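Local coordinates for protein lactate dehydrogenase, adjacent gene encodes predicted malate dehydrogenase (Cryptosporidium parvum, PDB 4ND2) that probably catalyses the NAD-dependent interconversion of pyruvate and (S)-lactate, as a tetrameric member of the LDH/MDH superfamily, at residues R5-I10 / V75-A80; A29-F34 / S59-T64; A146-S151 / A253-S258; R153-I158 / V169-I174. All coordinates share one frame; numbering follows the deposited sequence.

In the fold
Contact 1 opens first, at strand 6-10 near the N terminus. Before it closes, strands 30-34 and 61-64 pair as contact 2, so contact 2 lies wholly within the first loop. Contact 1 then closes at strand 75-78. Both belong to the parallel sheet of the NAD-binding domain, where strands 6-10 and 30-34 are neighbours. After the rest of the parallel sheet, the chain enters the C-terminal domain at helix 147-162, which serves both later contacts. Contact 4 closes a short loop from this helix to strand 169-174, inside the longer loop that contact 3 closes at strand 253-261. No loops cross. Contacts 1 and 4 lie on opposite sides of the chain's centre, their centres about 27 Å apart.

Contact 1. Residues R5-I10 / V75-A80; sequences RKIAVI and VVIITA. With A3D (3-acetylpyridine adenine dinucleotide), chain C.
Ala8 uses both its backbone groups to hold the middle of a parallel strand pair, its N-H on Val75 and its C=O on Ile77. Ala8 N donates to Val75 O at 2.8 Å. Ala8 O accepts from Ile77 N, also at 2.8 Å, with an N-H...O angle of 169°. The ladder runs on with Ile10 N to Ile77 O (2.9 Å) and ends with Thr79 N to Ile10 O (2.8 Å). At the other end the bond from Val75 N to Lys6 O is long and weak, at 3.3 Å. These are the two central strands of the Rossmann fold, and strand 6-10 leads into its glycine-rich loop. The hydroxyl of Thr79 bonds to Gly11 O in that loop.

Packing follows on both faces of the sheet. On the face of Ile7, Val75 and Ile77, Ile7 lies alongside Val75, while its CG2 meets Ile77 CD1 at 3.9 Å. On the other face, Ile10 CG1 sits beside its own backbone N (chi1 -48°) and touches Val76 CG1 at 3.7 Å. Helix 94-111 covers this face.

Beyond the strand end, Ala80 CB touches the adenine at N3A of the cofactor analogue, 3.5 Å away. Four strong bonds and one weak one thus pair the buried strands in a continuous ladder. The sheet hands over to the cofactor at the C-terminal strand ends, the usual place for a nucleotide in this fold.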
# COMPACT_ATOMS: atom_id res chain seq x y z
N ARG A 5 1.99 14.89 -10.83
CA ARG A 5 1.31 14.19 -11.91
C ARG A 5 -0.16 14.59 -11.91
O ARG A 5 -0.74 14.84 -10.85
CB ARG A 5 1.49 12.68 -11.78
CG ARG A 5 2.91 12.24 -12.10
CD ARG A 5 3.28 10.92 -11.45
NE ARG A 5 4.60 10.46 -11.89
CZ ARG A 5 5.25 9.41 -11.39
NH1 ARG A 5 6.45 9.08 -11.86
NH2 ARG A 5 4.71 8.68 -10.42
N LYS A 6 -0.75 14.65 -13.10
CA LYS A 6 -2.10 15.19 -13.27
C LYS A 6 -2.93 14.33 -14.21
O LYS A 6 -2.53 14.10 -15.36
CB LYS A 6 -2.02 16.63 -13.80
CG LYS A 6 -3.36 17.33 -13.94
CD LYS A 6 -3.17 18.78 -14.37
CE LYS A 6 -4.51 19.45 -14.62
NZ LYS A 6 -4.37 20.91 -14.86
N ILE A 7 -4.07 13.85 -13.72
CA ILE A 7 -5.01 13.08 -14.52
C ILE A 7 -6.32 13.85 -14.67
O ILE A 7 -6.91 14.28 -13.68
CB ILE A 7 -5.32 11.70 -13.88
CG1 ILE A 7 -4.03 10.87 -13.77
CG2 ILE A 7 -6.37 10.96 -14.70
CD1 ILE A 7 -4.21 9.55 -13.06
N ALA A 8 -6.76 14.02 -15.91
CA ALA A 8 -8.06 14.63 -16.20
C ALA A 8 -9.08 13.53 -16.48
O ALA A 8 -8.84 12.67 -17.33
CB ALA A 8 -7.96 15.58 -17.38
N VAL A 9 -10.19 13.56 -15.76
CA VAL A 9 -11.28 12.62 -15.96
C VAL A 9 -12.44 13.37 -16.61
O VAL A 9 -13.09 14.21 -15.97
CB VAL A 9 -11.73 11.99 -14.62
CG1 VAL A 9 -12.88 11.02 -14.83
CG2 VAL A 9 -10.55 11.30 -13.94
N ILE A 10 -12.69 13.07 -17.88
CA ILE A 10 -13.72 13.76 -18.67
C ILE A 10 -15.02 12.99 -18.55
O ILE A 10 -15.20 11.94 -19.17
CB ILE A 10 -13.32 13.90 -20.15
CG1 ILE A 10 -11.88 14.42 -20.29
CG2 ILE A 10 -14.29 14.81 -20.89
CD1 ILE A 10 -11.58 15.70 -19.54
N VAL A 75 -2.39 12.40 -18.20
CA VAL A 75 -3.32 11.39 -18.67
C VAL A 75 -4.72 11.99 -18.75
O VAL A 75 -5.13 12.75 -17.86
CB VAL A 75 -3.34 10.15 -17.75
CG1 VAL A 75 -4.33 9.11 -18.25
CG2 VAL A 75 -1.94 9.56 -17.64
N VAL A 76 -5.45 11.66 -19.81
CA VAL A 76 -6.85 12.03 -19.95
C VAL A 76 -7.66 10.74 -20.08
O VAL A 76 -7.41 9.94 -20.97
CB VAL A 76 -7.09 12.92 -21.18
CG1 VAL A 76 -8.58 13.19 -21.36
CG2 VAL A 76 -6.32 14.23 -21.05
N ILE A 77 -8.61 10.55 -19.17
CA ILE A 77 -9.49 9.38 -19.21
C ILE A 77 -10.90 9.85 -19.58
O ILE A 77 -11.50 10.66 -18.86
CB ILE A 77 -9.50 8.62 -17.87
CG1 ILE A 77 -8.06 8.29 -17.44
CG2 ILE A 77 -10.32 7.34 -17.99
CD1 ILE A 77 -7.95 7.69 -16.05
N ILE A 78 -11.42 9.34 -20.69
CA ILE A 78 -12.70 9.78 -21.24
C ILE A 78 -13.82 8.81 -20.87
O ILE A 78 -13.86 7.68 -21.34
CB ILE A 78 -12.65 9.94 -22.77
CG1 ILE A 78 -11.46 10.83 -23.17
CG2 ILE A 78 -13.95 10.53 -23.30
CD1 ILE A 78 -11.28 11.00 -24.67
N THR A 79 -14.73 9.28 -20.02
CA THR A 79 -15.89 8.49 -19.59
C THR A 79 -17.21 9.10 -20.07
O THR A 79 -18.27 8.50 -19.87
CB THR A 79 -15.95 8.37 -18.05
OG1 THR A 79 -16.50 9.57 -17.49
CG2 THR A 79 -14.57 8.12 -17.47
N ALA A 80 -17.15 10.26 -20.72
CA ALA A 80 -18.36 11.01 -21.08
C ALA A 80 -19.25 10.21 -22.01
O ALA A 80 -18.77 9.55 -22.94
CB ALA A 80 -17.98 12.34 -21.73
PA A3D C . -22.79 7.92 -16.40
O1A A3D C . -22.85 7.59 -14.94
O2A A3D C . -24.07 8.22 -17.14
O5B A3D C . -21.80 9.16 -16.60
C5B A3D C . -21.65 9.84 -17.85
C4B A3D C . -21.24 11.27 -17.54
O4B A3D C . -20.83 11.93 -18.74
C3B A3D C . -22.38 12.09 -16.94
O3B A3D C . -22.01 12.60 -15.65
C2B A3D C . -22.61 13.21 -17.94
O2B A3D C . -22.96 14.46 -17.34
C1B A3D C . -21.28 13.28 -18.65
N9A A3D C . -21.36 13.92 -19.98
C8A A3D C . -22.36 13.84 -20.89
N7A A3D C . -22.05 14.57 -21.99
C5A A3D C . -20.85 15.13 -21.79
C6A A3D C . -19.94 16.02 -22.54
N6A A3D C . -20.28 16.48 -23.77
N1A A3D C . -18.77 16.36 -21.95
C2A A3D C . -18.41 15.92 -20.73
N3A A3D C . -19.20 15.11 -19.99
C4A A3D C . -20.40 14.69 -20.46
O3 A3D C . -22.05 6.75 -17.23
PN A3D C . -20.92 5.75 -16.64
O1N A3D C . -21.61 4.65 -15.88
O2N A3D C . -19.84 6.55 -15.96
O5D A3D C . -20.31 5.15 -17.99
C5D A3D C . -19.60 6.02 -18.87
C4D A3D C . -19.30 5.34 -20.20
O4D A3D C . -18.39 4.25 -20.01
C3D A3D C . -20.53 4.77 -20.89
O3D A3D C . -20.49 5.07 -22.29
C2D A3D C . -20.41 3.28 -20.70
O2D A3D C . -21.02 2.50 -21.74
C1D A3D C . -18.90 3.11 -20.70
N1N A3D C . -18.44 1.87 -20.09
C2N A3D C . -17.52 1.14 -20.75
C3N A3D C . -17.04 -0.05 -20.22
C7N A3D C . -16.02 -0.86 -20.95
O7N A3D C . -15.69 -1.93 -20.48
C8N A3D C . -15.42 -0.36 -22.23
C4N A3D C . -17.52 -0.48 -18.99
C5N A3D C . -18.46 0.28 -18.32
C6N A3D C . -18.91 1.46 -18.90

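Contact 2. Residues A29-F34 / S59-T64; sequences ADVVLF and SKVIGT
Val32 overlaps Thr64, two residues beyond its partner Ile62. Its CG1 lies 3.5 Å from Thr64 CG2, tighter than usual for two carbons. Helix 40-55 connects strands 30-34 and 61-64 in a right-handed beta-alpha-beta crossover of the Rossmann fold, and 61-64 is an edge strand of the sheet within the chain. Thr64 has OG1 anti to its backbone N (chi1 -175°), which turns CG2 back toward Val32 and Leu33 O. Its hydroxyl, farther from Val32, bonds to Asp69.

On the same face Val32 and Ile62 lie side by side, CG2 to CG1 at 4.1 Å. The opposite face carries Val31, Leu33 and Val61, and helices 14-26 and 40-55 cover it. Leu33 CD1 meets Val61 CG1 there.

The parallel ladder is regular. Val31 N bonds to Lys60 O at 2.8 Å, and Leu33 N to Ile62 O at 2.8 Å. Phe34, at the strand end, stacks on Tyr67 and touches the cofactor analogue.

Where the pairing begins, a side chain takes the place of a backbone acceptor. Asp30, also in a salt bridge with Arg4, receives Lys60 N on OD1 at 2.9 Å; the bond is nearly straight (N-H...O 176°), but the donor comes from above the carboxylate plane.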
# COMPACT_ATOMS: atom_id res chain seq x y z
N ALA A 29 -1.83 10.66 -8.59
CA ALA A 29 -1.80 11.97 -9.23
C ALA A 29 -2.84 12.90 -8.63
O ALA A 29 -3.68 12.47 -7.82
CB ALA A 29 -2.05 11.82 -10.73
N ASP A 30 -2.77 14.17 -9.00
CA ASP A 30 -3.88 15.09 -8.80
C ASP A 30 -4.94 14.76 -9.84
O ASP A 30 -4.62 14.27 -10.92
CB ASP A 30 -3.44 16.55 -8.98
CG ASP A 30 -2.57 17.05 -7.84
OD1 ASP A 30 -2.51 16.41 -6.76
OD2 ASP A 30 -1.94 18.11 -8.03
N VAL A 31 -6.19 15.04 -9.52
CA VAL A 31 -7.31 14.73 -10.40
C VAL A 31 -8.13 15.97 -10.72
O VAL A 31 -8.44 16.76 -9.83
CB VAL A 31 -8.23 13.67 -9.77
CG1 VAL A 31 -9.42 13.37 -10.68
CG2 VAL A 31 -7.45 12.40 -9.47
N VAL A 32 -8.48 16.13 -11.99
CA VAL A 32 -9.46 17.13 -12.42
C VAL A 32 -10.69 16.38 -12.94
O VAL A 32 -10.62 15.72 -13.98
CB VAL A 32 -8.91 18.06 -13.52
CG1 VAL A 32 -9.98 19.03 -13.99
CG2 VAL A 32 -7.69 18.81 -13.00
N LEU A 33 -11.79 16.47 -12.20
CA LEU A 33 -13.07 15.91 -12.63
C LEU A 33 -13.81 16.93 -13.49
O LEU A 33 -14.24 17.97 -12.99
CB LEU A 33 -13.93 15.52 -11.42
CG LEU A 33 -13.67 14.15 -10.80
CD1 LEU A 33 -14.26 14.08 -9.39
CD2 LEU A 33 -14.25 13.04 -11.67
N PHE A 34 -13.94 16.64 -14.78
CA PHE A 34 -14.64 17.51 -15.72
C PHE A 34 -16.03 16.96 -16.01
O PHE A 34 -16.21 15.76 -16.20
CB PHE A 34 -13.84 17.64 -17.02
CG PHE A 34 -14.51 18.50 -18.06
CD1 PHE A 34 -14.16 19.84 -18.21
CD2 PHE A 34 -15.50 17.98 -18.90
CE1 PHE A 34 -14.78 20.64 -19.16
CE2 PHE A 34 -16.12 18.77 -19.85
CZ PHE A 34 -15.76 20.10 -19.99
N SER A 59 -3.08 14.07 -2.64
CA SER A 59 -3.65 14.34 -3.96
C SER A 59 -4.70 15.44 -3.88
O SER A 59 -5.53 15.44 -2.97
CB SER A 59 -4.30 13.08 -4.55
OG SER A 59 -3.34 12.13 -4.96
N LYS A 60 -4.66 16.36 -4.84
CA LYS A 60 -5.72 17.36 -4.99
C LYS A 60 -6.74 16.86 -6.00
O LYS A 60 -6.38 16.37 -7.07
CB LYS A 60 -5.14 18.69 -5.48
CG LYS A 60 -4.04 19.24 -4.58
CD LYS A 60 -3.87 20.74 -4.74
CE LYS A 60 -2.68 21.23 -3.92
NZ LYS A 60 -2.88 21.01 -2.46
N VAL A 61 -8.02 16.99 -5.65
CA VAL A 61 -9.12 16.58 -6.51
C VAL A 61 -10.09 17.75 -6.64
O VAL A 61 -10.69 18.16 -5.64
CB VAL A 61 -9.86 15.35 -5.94
CG1 VAL A 61 -10.95 14.89 -6.89
CG2 VAL A 61 -8.87 14.22 -5.67
N ILE A 62 -10.23 18.29 -7.85
CA ILE A 62 -11.13 19.42 -8.11
C ILE A 62 -12.16 19.08 -9.19
O ILE A 62 -11.91 18.23 -10.05
CB ILE A 62 -10.36 20.70 -8.51
CG1 ILE A 62 -9.60 20.51 -9.83
CG2 ILE A 62 -9.41 21.10 -7.40
CD1 ILE A 62 -8.99 21.78 -10.37
N GLY A 63 -13.30 19.76 -9.13
CA GLY A 63 -14.37 19.60 -10.11
C GLY A 63 -14.49 20.85 -10.95
O GLY A 63 -14.32 21.96 -10.45
N THR A 64 -14.78 20.68 -12.24
CA THR A 64 -14.83 21.81 -13.17
C THR A 64 -15.71 21.55 -14.39
O THR A 64 -16.04 20.40 -14.70
CB THR A 64 -13.41 22.17 -13.67
OG1 THR A 64 -13.46 23.35 -14.47
CG2 THR A 64 -12.80 21.03 -14.48

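Contact 3. Residues A146-S151 / A253-S258; sequences AGVLDS and AVVPCS. With PYR (pyruvic acid), chain D.
The start of helix 147-162, which lines the pyruvate pocket, rests on strand 253-261 where Gly147 and Val148 meet Pro256. Both elements belong to the C-terminal domain of the lactate dehydrogenase fold. Gly147 has no side chain, and the backbones come close: Gly147 CA is 4.5 Å from Pro256 CA and 3.3 Å from Pro256 O. Val148 N lies 3.1 Å from Pro256 O.

Val148 reaches across with CG2, the branch beside its backbone N, which touches Val255 CG1 at 3.7 Å and lies against Pro256 O. One turn later Ser151 OG lies at the CB-CG edge of the Pro256 ring, 3.7 Å from CG. Ser151 OG folds back to Gly147 O at 2.7 Å. That oxygen also accepts Ser151 N, and the two donors reach it from opposite faces of the carbonyl plane.

The other side of the helix turns to the active site. Leu149 CD2 lies 3.6 Å from pyruvate OXT. Asp150 OD2 bonds to ND1 of His177, the predicted proton acceptor, whose NE2 reaches the substrate.

The bonds on Gly147 O stay within the helix; toward the strand the contact is mainly close backbone approach and apolar packing. Asp150 is consistent with a second-shell residue orienting the histidine.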
# COMPACT_ATOMS: atom_id res chain seq x y z
N ALA A 146 -10.58 -1.80 -22.19
CA ALA A 146 -11.53 -2.88 -22.41
C ALA A 146 -10.92 -4.22 -22.01
O ALA A 146 -11.47 -4.92 -21.17
CB ALA A 146 -11.98 -2.92 -23.86
N GLY A 147 -9.78 -4.54 -22.62
CA GLY A 147 -9.10 -5.81 -22.39
C GLY A 147 -8.78 -6.13 -20.94
O GLY A 147 -8.85 -7.29 -20.53
N VAL A 148 -8.41 -5.11 -20.16
CA VAL A 148 -8.13 -5.32 -18.73
C VAL A 148 -9.39 -5.78 -18.00
O VAL A 148 -9.32 -6.68 -17.16
CB VAL A 148 -7.54 -4.06 -18.06
CG1 VAL A 148 -7.43 -4.24 -16.55
CG2 VAL A 148 -6.17 -3.73 -18.63
N LEU A 149 -10.53 -5.18 -18.33
CA LEU A 149 -11.80 -5.59 -17.74
C LEU A 149 -12.20 -6.99 -18.20
O LEU A 149 -12.53 -7.85 -17.38
CB LEU A 149 -12.91 -4.59 -18.10
CG LEU A 149 -14.31 -4.89 -17.54
CD1 LEU A 149 -14.32 -4.81 -16.02
CD2 LEU A 149 -15.32 -3.92 -18.14
N ASP A 150 -12.16 -7.22 -19.51
CA ASP A 150 -12.54 -8.51 -20.09
C ASP A 150 -11.64 -9.64 -19.59
O ASP A 150 -12.12 -10.69 -19.18
CB ASP A 150 -12.51 -8.46 -21.62
CG ASP A 150 -13.62 -7.58 -22.21
OD1 ASP A 150 -14.69 -7.45 -21.57
OD2 ASP A 150 -13.43 -7.03 -23.31
N SER A 151 -10.33 -9.39 -19.60
CA SER A 151 -9.36 -10.38 -19.13
C SER A 151 -9.47 -10.62 -17.62
O SER A 151 -9.32 -11.75 -17.17
CB SER A 151 -7.94 -9.95 -19.49
OG SER A 151 -7.81 -9.75 -20.88
N ALA A 253 4.30 -2.52 -18.61
CA ALA A 253 3.34 -3.54 -18.22
C ALA A 253 2.64 -4.11 -19.44
O ALA A 253 2.37 -3.39 -20.40
CB ALA A 253 2.31 -2.95 -17.26
N VAL A 254 2.36 -5.41 -19.41
CA VAL A 254 1.58 -6.04 -20.46
C VAL A 254 0.11 -5.73 -20.19
O VAL A 254 -0.47 -6.22 -19.21
CB VAL A 254 1.79 -7.57 -20.52
CG1 VAL A 254 0.92 -8.18 -21.62
CG2 VAL A 254 3.25 -7.90 -20.75
N VAL A 255 -0.48 -4.91 -21.05
CA VAL A 255 -1.84 -4.44 -20.86
C VAL A 255 -2.70 -4.79 -22.07
O VAL A 255 -2.49 -4.25 -23.16
CB VAL A 255 -1.85 -2.91 -20.66
CG1 VAL A 255 -3.28 -2.40 -20.45
CG2 VAL A 255 -0.97 -2.52 -19.47
N PRO A 256 -3.67 -5.70 -21.90
CA PRO A 256 -4.65 -5.88 -22.97
C PRO A 256 -5.53 -4.64 -23.06
O PRO A 256 -6.18 -4.27 -22.08
CB PRO A 256 -5.46 -7.11 -22.53
CG PRO A 256 -4.77 -7.67 -21.34
CD PRO A 256 -3.96 -6.56 -20.74
N CYS A 257 -5.51 -3.97 -24.21
CA CYS A 257 -6.32 -2.77 -24.42
C CYS A 257 -6.57 -2.55 -25.91
O CYS A 257 -5.94 -3.20 -26.76
CB CYS A 257 -5.64 -1.55 -23.79
SG CYS A 257 -4.14 -0.97 -24.61
N SER A 258 -7.50 -1.65 -26.22
CA SER A 258 -7.80 -1.33 -27.61
C SER A 258 -6.72 -0.38 -28.12
O SER A 258 -6.67 0.78 -27.72
CB SER A 258 -9.19 -0.71 -27.74
OG SER A 258 -9.56 -0.57 -29.10
C PYR D . -18.81 -3.75 -19.73
O PYR D . -19.14 -3.89 -18.53
OXT PYR D . -18.08 -4.59 -20.30
CA PYR D . -19.31 -2.61 -20.50
O3 PYR D . -18.81 -2.35 -21.58
CB PYR D . -20.43 -1.77 -19.95

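Contact 4. Residues R153-I158 / V169-I174; sequences RFRTFI and VSANVI. With PYR (pyruvic acid), chain D.
Arg155 leaves the helix over the strand 169-174 and meets it along most of its length. Its CB lies near Val169 CG1, at 4.3 Å. CG is 3.7 Å from Ala171 CB, and CD passes Val169 O at a similar distance. The chain then bends at the CG-CD bond (chi3 77°), which brings NE round to the strand. NE donates to Val169 O at 2.7 Å. The bond lines up well with the carbonyl, but the N-H is bent (138°) and the oxygen sits somewhat out of the guanidinium plane. NH2 adds a weak bond to the same oxygen, so one carbonyl receives two N-H groups of one arginine.

Beside these bonds lies an apolar layer. Ala171 CB points toward the helix and touches Phe154 CD2 at 3.6 Å. Ile158 CG2 packs on Val169 CG1 at 3.9 Å, and its CD1 reaches the same alanine methyl while lying over one face of the Phe154 ring. Val173 CG2 meets Phe154 CB.

Arg153, on another side of the helix, turns to the substrate. Its extended chain sets the guanidinium end-on to the carboxylate: NH1 bonds to pyruvate OXT at 2.9 Å and NH2 to pyruvate O at 2.8 Å. This paired bond is the carboxylate recognition of lactate dehydrogenases.

Helix 147-162 thus sits between strand 169-174 and helix 206-227, which Arg153, Phe154 and Phe157 touch. Pro183 of strand 182-183 also packs on Phe154 and Val173. Thr49 and Val53 of the fourth subunit pack on Thr156 and Arg155, and Asn172 bonds to Gly191 of the third.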
# COMPACT_ATOMS: atom_id res chain seq x y z
N ARG A 153 -12.21 -10.41 -15.82
CA ARG A 153 -13.38 -11.27 -15.69
C ARG A 153 -13.02 -12.72 -16.06
O ARG A 153 -13.36 -13.64 -15.33
CB ARG A 153 -14.53 -10.76 -16.57
CG ARG A 153 -15.16 -9.48 -16.04
CD ARG A 153 -15.93 -8.74 -17.13
NE ARG A 153 -16.71 -7.63 -16.57
CZ ARG A 153 -17.41 -6.77 -17.30
NH1 ARG A 153 -17.44 -6.87 -18.63
NH2 ARG A 153 -18.09 -5.80 -16.70
N PHE A 154 -12.34 -12.88 -17.19
CA PHE A 154 -11.91 -14.18 -17.69
C PHE A 154 -11.03 -14.89 -16.65
O PHE A 154 -11.30 -16.03 -16.27
CB PHE A 154 -11.17 -13.98 -19.03
CG PHE A 154 -10.88 -15.25 -19.81
CD1 PHE A 154 -11.73 -16.35 -19.76
CD2 PHE A 154 -9.77 -15.31 -20.64
CE1 PHE A 154 -11.45 -17.49 -20.50
CE2 PHE A 154 -9.49 -16.45 -21.39
CZ PHE A 154 -10.33 -17.54 -21.32
N ARG A 155 -10.01 -14.19 -16.16
CA ARG A 155 -9.11 -14.71 -15.11
C ARG A 155 -9.86 -15.07 -13.83
O ARG A 155 -9.60 -16.11 -13.22
CB ARG A 155 -8.03 -13.69 -14.76
CG ARG A 155 -7.02 -13.42 -15.86
CD ARG A 155 -6.17 -12.21 -15.52
NE ARG A 155 -5.15 -12.52 -14.52
CZ ARG A 155 -4.33 -11.64 -13.96
NH1 ARG A 155 -4.40 -10.35 -14.28
NH2 ARG A 155 -3.43 -12.04 -13.08
N THR A 156 -10.78 -14.20 -13.43
CA THR A 156 -11.56 -14.38 -12.21
C THR A 156 -12.42 -15.64 -12.27
O THR A 156 -12.47 -16.39 -11.30
CB THR A 156 -12.44 -13.14 -11.94
OG1 THR A 156 -11.59 -12.01 -11.70
CG2 THR A 156 -13.35 -13.34 -10.73
N PHE A 157 -13.07 -15.86 -13.40
CA PHE A 157 -13.95 -17.02 -13.58
C PHE A 157 -13.15 -18.33 -13.58
O PHE A 157 -13.59 -19.31 -13.00
CB PHE A 157 -14.78 -16.90 -14.86
CG PHE A 157 -15.69 -15.69 -14.89
CD1 PHE A 157 -16.22 -15.15 -13.72
CD2 PHE A 157 -16.02 -15.10 -16.10
CE1 PHE A 157 -17.06 -14.04 -13.77
CE2 PHE A 157 -16.86 -14.00 -16.15
CZ PHE A 157 -17.37 -13.47 -14.99
N ILE A 158 -11.98 -18.32 -14.20
CA ILE A 158 -11.08 -19.47 -14.17
C ILE A 158 -10.63 -19.72 -12.73
O ILE A 158 -10.66 -20.86 -12.25
CB ILE A 158 -9.84 -19.26 -15.06
CG1 ILE A 158 -10.26 -19.18 -16.53
CG2 ILE A 158 -8.83 -20.39 -14.86
CD1 ILE A 158 -9.24 -18.50 -17.43
N VAL A 169 -3.57 -16.63 -12.25
CA VAL A 169 -4.10 -17.08 -13.53
C VAL A 169 -3.66 -16.09 -14.61
O VAL A 169 -3.88 -14.88 -14.48
CB VAL A 169 -5.64 -17.15 -13.53
CG1 VAL A 169 -6.17 -17.54 -14.90
CG2 VAL A 169 -6.12 -18.13 -12.46
N SER A 170 -3.04 -16.62 -15.66
CA SER A 170 -2.71 -15.84 -16.85
C SER A 170 -3.77 -16.14 -17.91
O SER A 170 -3.98 -17.30 -18.26
CB SER A 170 -1.33 -16.21 -17.38
OG SER A 170 -1.01 -15.48 -18.56
N ALA A 171 -4.44 -15.09 -18.39
CA ALA A 171 -5.50 -15.26 -19.39
C ALA A 171 -5.77 -13.94 -20.11
O ALA A 171 -5.85 -12.88 -19.48
CB ALA A 171 -6.77 -15.78 -18.75
N ASN A 172 -5.91 -14.00 -21.43
CA ASN A 172 -6.13 -12.82 -22.25
C ASN A 172 -7.43 -12.90 -23.03
O ASN A 172 -7.82 -13.96 -23.50
CB ASN A 172 -4.97 -12.65 -23.24
CG ASN A 172 -3.72 -12.09 -22.57
OD1 ASN A 172 -3.73 -10.97 -22.06
ND2 ASN A 172 -2.65 -12.87 -22.57
N VAL A 173 -8.10 -11.75 -23.13
CA VAL A 173 -9.21 -11.56 -24.05
C VAL A 173 -8.73 -10.56 -25.09
O VAL A 173 -8.14 -9.53 -24.75
CB VAL A 173 -10.47 -11.02 -23.34
CG1 VAL A 173 -11.57 -10.74 -24.36
CG2 VAL A 173 -10.95 -12.00 -22.29
N ILE A 174 -8.97 -10.87 -26.36
CA ILE A 174 -8.56 -10.01 -27.47
C ILE A 174 -9.72 -9.76 -28.43
O ILE A 174 -10.78 -10.39 -28.31
CB ILE A 174 -7.36 -10.61 -28.23
CG1 ILE A 174 -7.70 -12.01 -28.78
CG2 ILE A 174 -6.14 -10.68 -27.32
CD1 ILE A 174 -6.62 -12.58 -29.68
C PYR D . -18.81 -3.75 -19.73
O PYR D . -19.14 -3.89 -18.53
OXT PYR D . -18.08 -4.59 -20.30
CA PYR D . -19.31 -2.61 -20.50
O3 PYR D . -18.81 -2.35 -21.58
CB PYR D . -20.43 -1.77 -19.95